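Local coordinates for protein pseudouridine synthase (Pyrococcus abyssi, PDB 2AUS) that probably isomerises specific uridines in RNA to pseudouridine, at residues Ile44-Ile49 and Gln241-Ala246; Leu70-Ala75 and Val91-Ala96. All coordinates share one frame; numbering follows the deposited sequence.

Interaction 1. Residues Ile44-Ile49 and Gln241-Ala246; sequences IQYGVI and QPMEKA
Two backbone hydrogen bonds join the start of strand 47-53 to the short strand 241-242 as an antiparallel beta ladder, part of the mixed sheet in the pseudouridine synthase fold, and a third continues it just past their ends. Val-48 and Gln-241 form the hydrogen-bonded pair: Val-48 N gives to Gln-241 O at 2.7 Å, and Gln-241 N returns a bond to Val-48 O at 2.8 Å. Gly-47 and Pro-242 make the next, non-hydrogen-bonded pair, after which Met-243 N closes on Tyr-46 O at 2.8 Å with a more bent N-H...O angle of 139°. In all three the donor lies in the carbonyl plane. The Gln-241 side chain bends at chi2 and leads away from 44-49, its NE2 bonding to Lys-238 O. Val-48 turns CG2 to the carbonyl oxygens of Gln-241 and Pro-242, while CG1 rests on Met-243 CA at 3.9 Å. CG of Met-243 sits between the backbone N and the carbonyl carbon (chi1 67°), and the chain runs extended alongside Tyr-46 in a Met-aromatic contact, SD at the ring's edge. An alanine replacing this methionine would lose the thioether and probably leave the tyrosine's flank less well packed. At the tip, Met-243 CE comes to 3.6 Å from Tyr-46 CD1.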
loop_
_atom_site.group_PDB
_atom_site.type_symbol
_atom_site.label_atom_id
_atom_site.label_comp_id
_atom_site.label_asym_id
_atom_site.label_seq_id
_atom_site.Cartn_x
_atom_site.Cartn_y
_atom_site.Cartn_z
ATOM N N ILE A 44 16.598 -5.344 -24.017
ATOM C CA ILE A 44 16.347 -4.893 -22.657
ATOM C C ILE A 44 17.470 -3.968 -22.186
ATOM O O ILE A 44 17.218 -2.964 -21.527
ATOM C CB ILE A 44 16.206 -6.107 -21.704
ATOM C CG1 ILE A 44 14.912 -6.857 -22.042
ATOM C CG2 ILE A 44 16.214 -5.652 -20.251
ATOM C CD1 ILE A 44 14.632 -8.051 -21.147
ATOM N N GLN A 45 18.704 -4.302 -22.552
ATOM C CA GLN A 45 19.866 -3.499 -22.183
ATOM C C GLN A 45 19.752 -2.084 -22.731
ATOM O O GLN A 45 20.282 -1.137 -22.143
ATOM C CB GLN A 45 21.146 -4.130 -22.737
ATOM C CG GLN A 45 21.689 -5.293 -21.937
ATOM C CD GLN A 45 22.476 -4.838 -20.722
ATOM O OE1 GLN A 45 23.457 -4.097 -20.845
ATOM N NE2 GLN A 45 22.053 -5.281 -19.541
ATOM N N TYR A 46 19.071 -1.948 -23.864
ATOM C CA TYR A 46 18.897 -0.656 -24.510
ATOM C C TYR A 46 17.424 -0.346 -24.701
ATOM O O TYR A 46 17.030 0.220 -25.718
ATOM C CB TYR A 46 19.613 -0.656 -25.870
ATOM C CG TYR A 46 21.106 -0.834 -25.739
ATOM C CD1 TYR A 46 21.940 0.258 -25.525
ATOM C CD2 TYR A 46 21.671 -2.107 -25.721
ATOM C CE1 TYR A 46 23.297 0.088 -25.290
ATOM C CE2 TYR A 46 23.024 -2.289 -25.483
ATOM C CZ TYR A 46 23.829 -1.186 -25.264
ATOM O OH TYR A 46 25.157 -1.361 -24.967
ATOM N N GLY A 47 16.609 -0.712 -23.716
ATOM C CA GLY A 47 15.184 -0.470 -23.830
ATOM C C GLY A 47 14.628 0.583 -22.888
ATOM O O GLY A 47 15.274 0.972 -21.914
ATOM N N VAL A 48 13.421 1.047 -23.202
ATOM C CA VAL A 48 12.711 2.038 -22.395
ATOM C C VAL A 48 11.293 1.517 -22.231
ATOM O O VAL A 48 10.686 1.048 -23.195
ATOM C CB VAL A 48 12.641 3.416 -23.088
ATOM C CG1 VAL A 48 13.999 4.087 -23.061
ATOM C CG2 VAL A 48 12.179 3.244 -24.534
ATOM N N ILE A 49 10.768 1.587 -21.014
ATOM C CA ILE A 49 9.419 1.107 -20.745
ATOM C C ILE A 49 8.437 2.260 -20.677
ATOM O O ILE A 49 8.702 3.272 -20.026
ATOM C CB ILE A 49 9.346 0.357 -19.393
ATOM C CG1 ILE A 49 10.318 -0.820 -19.397
ATOM C CG2 ILE A 49 7.920 -0.133 -19.135
ATOM C CD1 ILE A 49 10.338 -1.600 -18.083
ATOM N N GLN A 241 10.313 -0.856 -25.205
ATOM C CA GLN A 241 10.583 -0.247 -26.500
ATOM C C GLN A 241 12.066 0.010 -26.684
ATOM O O GLN A 241 12.809 0.137 -25.706
ATOM C CB GLN A 241 9.837 1.085 -26.638
ATOM C CG GLN A 241 8.373 1.033 -26.228
ATOM C CD GLN A 241 7.689 -0.209 -26.742
ATOM O OE1 GLN A 241 7.737 -0.505 -27.929
ATOM N NE2 GLN A 241 7.057 -0.953 -25.845
ATOM N N PRO A 242 12.527 0.071 -27.943
ATOM C CA PRO A 242 13.955 0.336 -28.157
ATOM C C PRO A 242 14.198 1.747 -27.613
ATOM O O PRO A 242 13.311 2.601 -27.675
ATOM C CB PRO A 242 14.102 0.282 -29.676
ATOM C CG PRO A 242 12.975 -0.629 -30.105
ATOM C CD PRO A 242 11.832 -0.161 -29.220
ATOM N N MET A 243 15.382 1.996 -27.069
ATOM C CA MET A 243 15.678 3.318 -26.518
ATOM C C MET A 243 15.453 4.447 -27.526
ATOM O O MET A 243 15.206 5.597 -27.138
ATOM C CB MET A 243 17.119 3.364 -26.018
ATOM C CG MET A 243 18.141 3.264 -27.127
ATOM S SD MET A 243 19.848 3.361 -26.545
ATOM C CE MET A 243 20.710 2.578 -27.932
ATOM N N GLU A 244 15.550 4.124 -28.814
ATOM C CA GLU A 244 15.358 5.110 -29.885
ATOM C C GLU A 244 13.998 5.808 -29.803
ATOM O O GLU A 244 13.832 6.933 -30.286
ATOM C CB GLU A 244 15.495 4.443 -31.259
ATOM C CG GLU A 244 16.919 4.018 -31.660
ATOM C CD GLU A 244 17.501 2.888 -30.810
ATOM O OE1 GLU A 244 16.736 2.142 -30.157
ATOM O OE2 GLU A 244 18.743 2.734 -30.819
ATOM N N LYS A 245 13.023 5.141 -29.192
ATOM C CA LYS A 245 11.692 5.719 -29.041
ATOM C C LYS A 245 11.775 7.035 -28.267
ATOM O O LYS A 245 11.022 7.976 -28.543
ATOM C CB LYS A 245 10.779 4.733 -28.300
ATOM C CG LYS A 245 9.369 5.249 -27.977
ATOM C CD LYS A 245 8.503 5.438 -29.222
ATOM C CE LYS A 245 7.059 5.821 -28.851
ATOM N NZ LYS A 245 6.453 4.819 -27.903
ATOM N N ALA A 246 12.699 7.106 -27.308
ATOM C CA ALA A 246 12.854 8.307 -26.482
ATOM C C ALA A 246 13.377 9.544 -27.193
ATOM O O ALA A 246 13.230 10.650 -26.681
ATOM C CB ALA A 246 13.735 8.003 -25.277
#

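Interaction 2. Residues Leu70-Ala75 and Val91-Ala96; sequences LNLEKA and VALERA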
loop_
_atom_site.group_PDB
_atom_site.type_symbol
_atom_site.label_atom_id
_atom_site.label_comp_id
_atom_site.label_asym_id
_atom_site.label_seq_id
_atom_site.Cartn_x
_atom_site.Cartn_y
_atom_site.Cartn_z
ATOM N N LEU A 70 12.618 -6.952 -13.356
ATOM C CA LEU A 70 13.391 -7.336 -14.524
ATOM C C LEU A 70 14.830 -7.717 -14.196
ATOM O O LEU A 70 15.640 -7.892 -15.096
ATOM C CB LEU A 70 13.353 -6.212 -15.563
ATOM C CG LEU A 70 11.954 -5.726 -15.975
ATOM C CD1 LEU A 70 12.080 -4.610 -17.015
ATOM C CD2 LEU A 70 11.140 -6.890 -16.536
ATOM N N ASN A 71 15.145 -7.858 -12.911
ATOM C CA ASN A 71 16.496 -8.244 -12.503
ATOM C C ASN A 71 17.544 -7.370 -13.187
ATOM O O ASN A 71 18.487 -7.869 -13.801
ATOM C CB ASN A 71 16.734 -9.720 -12.850
ATOM C CG ASN A 71 15.995 -10.667 -11.910
ATOM O OD1 ASN A 71 16.519 -11.057 -10.871
ATOM N ND2 ASN A 71 14.765 -11.022 -12.268
ATOM N N LEU A 72 17.369 -6.059 -13.071
ATOM C CA LEU A 72 18.281 -5.103 -13.685
ATOM C C LEU A 72 19.218 -4.499 -12.655
ATOM O O LEU A 72 18.964 -4.567 -11.459
ATOM C CB LEU A 72 17.496 -3.966 -14.341
ATOM C CG LEU A 72 16.303 -4.332 -15.225
ATOM C CD1 LEU A 72 15.651 -3.051 -15.717
ATOM C CD2 LEU A 72 16.749 -5.200 -16.388
ATOM N N GLU A 73 20.296 -3.895 -13.143
ATOM C CA GLU A 73 21.274 -3.241 -12.290
ATOM C C GLU A 73 20.967 -1.747 -12.261
ATOM O O GLU A 73 21.059 -1.108 -11.218
ATOM C CB GLU A 73 22.690 -3.466 -12.838
ATOM C CG GLU A 73 23.176 -4.904 -12.725
ATOM C CD GLU A 73 23.540 -5.286 -11.299
ATOM O OE1 GLU A 73 22.851 -4.814 -10.366
ATOM O OE2 GLU A 73 24.507 -6.064 -11.111
ATOM N N LYS A 74 20.584 -1.205 -13.416
ATOM C CA LYS A 74 20.281 0.220 -13.549
ATOM C C LYS A 74 18.980 0.488 -14.298
ATOM O O LYS A 74 18.548 -0.304 -15.133
ATOM C CB LYS A 74 21.410 0.934 -14.300
ATOM C CG LYS A 74 22.781 0.817 -13.665
ATOM C CD LYS A 74 22.835 1.544 -12.328
ATOM C CE LYS A 74 24.201 1.389 -11.659
ATOM N NZ LYS A 74 24.260 2.134 -10.364
ATOM N N ALA A 75 18.378 1.630 -13.993
ATOM C CA ALA A 75 17.144 2.073 -14.625
ATOM C C ALA A 75 16.916 3.489 -14.130
ATOM O O ALA A 75 17.415 3.856 -13.076
ATOM C CB ALA A 75 15.980 1.184 -14.219
ATOM N N VAL A 91 10.504 4.772 -18.336
ATOM C CA VAL A 91 11.588 4.262 -17.511
ATOM C C VAL A 91 12.630 3.629 -18.429
ATOM O O VAL A 91 12.370 2.598 -19.058
ATOM C CB VAL A 91 11.080 3.203 -16.495
ATOM C CG1 VAL A 91 12.222 2.739 -15.605
ATOM C CG2 VAL A 91 9.971 3.794 -15.637
ATOM N N ALA A 92 13.797 4.264 -18.522
ATOM C CA ALA A 92 14.877 3.755 -19.362
ATOM C C ALA A 92 15.628 2.682 -18.574
ATOM O O ALA A 92 15.825 2.816 -17.363
ATOM C CB ALA A 92 15.818 4.897 -19.761
ATOM N N LEU A 93 16.050 1.627 -19.264
ATOM C CA LEU A 93 16.726 0.510 -18.612
ATOM C C LEU A 93 18.216 0.337 -18.911
ATOM O O LEU A 93 18.693 0.623 -20.015
ATOM C CB LEU A 93 16.029 -0.804 -18.985
ATOM C CG LEU A 93 14.501 -0.798 -19.041
ATOM C CD1 LEU A 93 14.023 -2.129 -19.593
ATOM C CD2 LEU A 93 13.919 -0.546 -17.647
ATOM N N GLU A 94 18.930 -0.160 -17.907
ATOM C CA GLU A 94 20.350 -0.456 -18.009
ATOM C C GLU A 94 21.172 0.568 -18.790
ATOM O O GLU A 94 21.292 1.724 -18.390
ATOM C CB GLU A 94 20.510 -1.848 -18.635
ATOM C CG GLU A 94 19.704 -2.936 -17.925
ATOM C CD GLU A 94 20.404 -3.486 -16.681
ATOM O OE1 GLU A 94 20.972 -2.692 -15.901
ATOM O OE2 GLU A 94 20.379 -4.720 -16.476
ATOM N N ARG A 95 21.729 0.129 -19.914
ATOM C CA ARG A 95 22.567 0.971 -20.764
ATOM C C ARG A 95 21.869 2.191 -21.361
ATOM O O ARG A 95 22.526 3.156 -21.748
ATOM C CB ARG A 95 23.154 0.118 -21.887
ATOM C CG ARG A 95 24.130 -0.944 -21.413
ATOM C CD ARG A 95 25.536 -0.386 -21.349
ATOM N NE ARG A 95 25.908 0.211 -22.632
ATOM C CZ ARG A 95 27.077 0.794 -22.877
ATOM N NH1 ARG A 95 28.002 0.858 -21.923
ATOM N NH2 ARG A 95 27.316 1.323 -24.070
ATOM N N ALA A 96 20.543 2.148 -21.439
ATOM C CA ALA A 96 19.771 3.254 -21.990
ATOM C C ALA A 96 19.289 4.229 -20.914
ATOM O O ALA A 96 18.698 5.267 -21.225
ATOM C CB ALA A 96 18.575 2.712 -22.750
#
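Glu-94 folds its side chain back to the loop 70-75, although its CB sets off away from it. CG stands anti to the carbonyl carbon, chi1 -53°, and the bend at chi2, -82°, swings the carboxylate round to two consecutive backbone N-H groups. OE1 accepts from Lys-74 N at 2.9 Å and from Glu-73 N at 3.1 Å, both donors standing above the carboxylate plane; OE2 adds a weak bond from Glu-73 N. These amides are likely to favour the ionised carboxylate. Glu-94 N in turn gives to Lys-74 O at 2.8 Å, so main chain and side chain of one residue both grip the loop.

Leu-72 lies between the acid and the apolar layer. Its CG is anti to its carbonyl carbon (chi1 -47°), which sends CD2, with CB, against the Glu-94 side chain and CD1 to Leu-93 CD2 at 3.6 Å, the two leucines crossing obliquely. Leu-70 meets the other branch, CD1 to Leu-93 CD1, at about a right angle. At the loop's end, Ala-75 pairs with Leu-93 as an antiparallel, non-hydrogen-bonded beta pair, and Ala-75 CA makes a CA-H...O contact of 3.1 Å with Ala-92 O.

The Schellman motif at Asn-71 ends helix 59-69 and leads into this loop; Ile-66 of that helix packs on Val-91 and Leu-93, and strand 47-53 brings Ile-49 against Leu-70 and Leu-93.

How the interactions relate
Both contacts belong to one mixed sheet, their centres 10 Å apart. Strand 47-53 lies between strands 241-242 and 88-93, antiparallel to each, and strand 75-77 extends the sheet beyond 88-93. The backbones meet directly: Ile-49 N lies 2.7 Å from Val-91 O, and Gly-47 O is 2.8 Å from Leu-93 N, both probable hydrogen bonds. Along the chain, interaction 2 is nested within the loop closed by interaction 1. The 16-residue step of interaction 2 is local, whereas interaction 1 brings 241-246 back across 192 residues. The sheet thus ties the DKCLD and TruB N-terminal sequence regions to the end of the TruB C-terminal one.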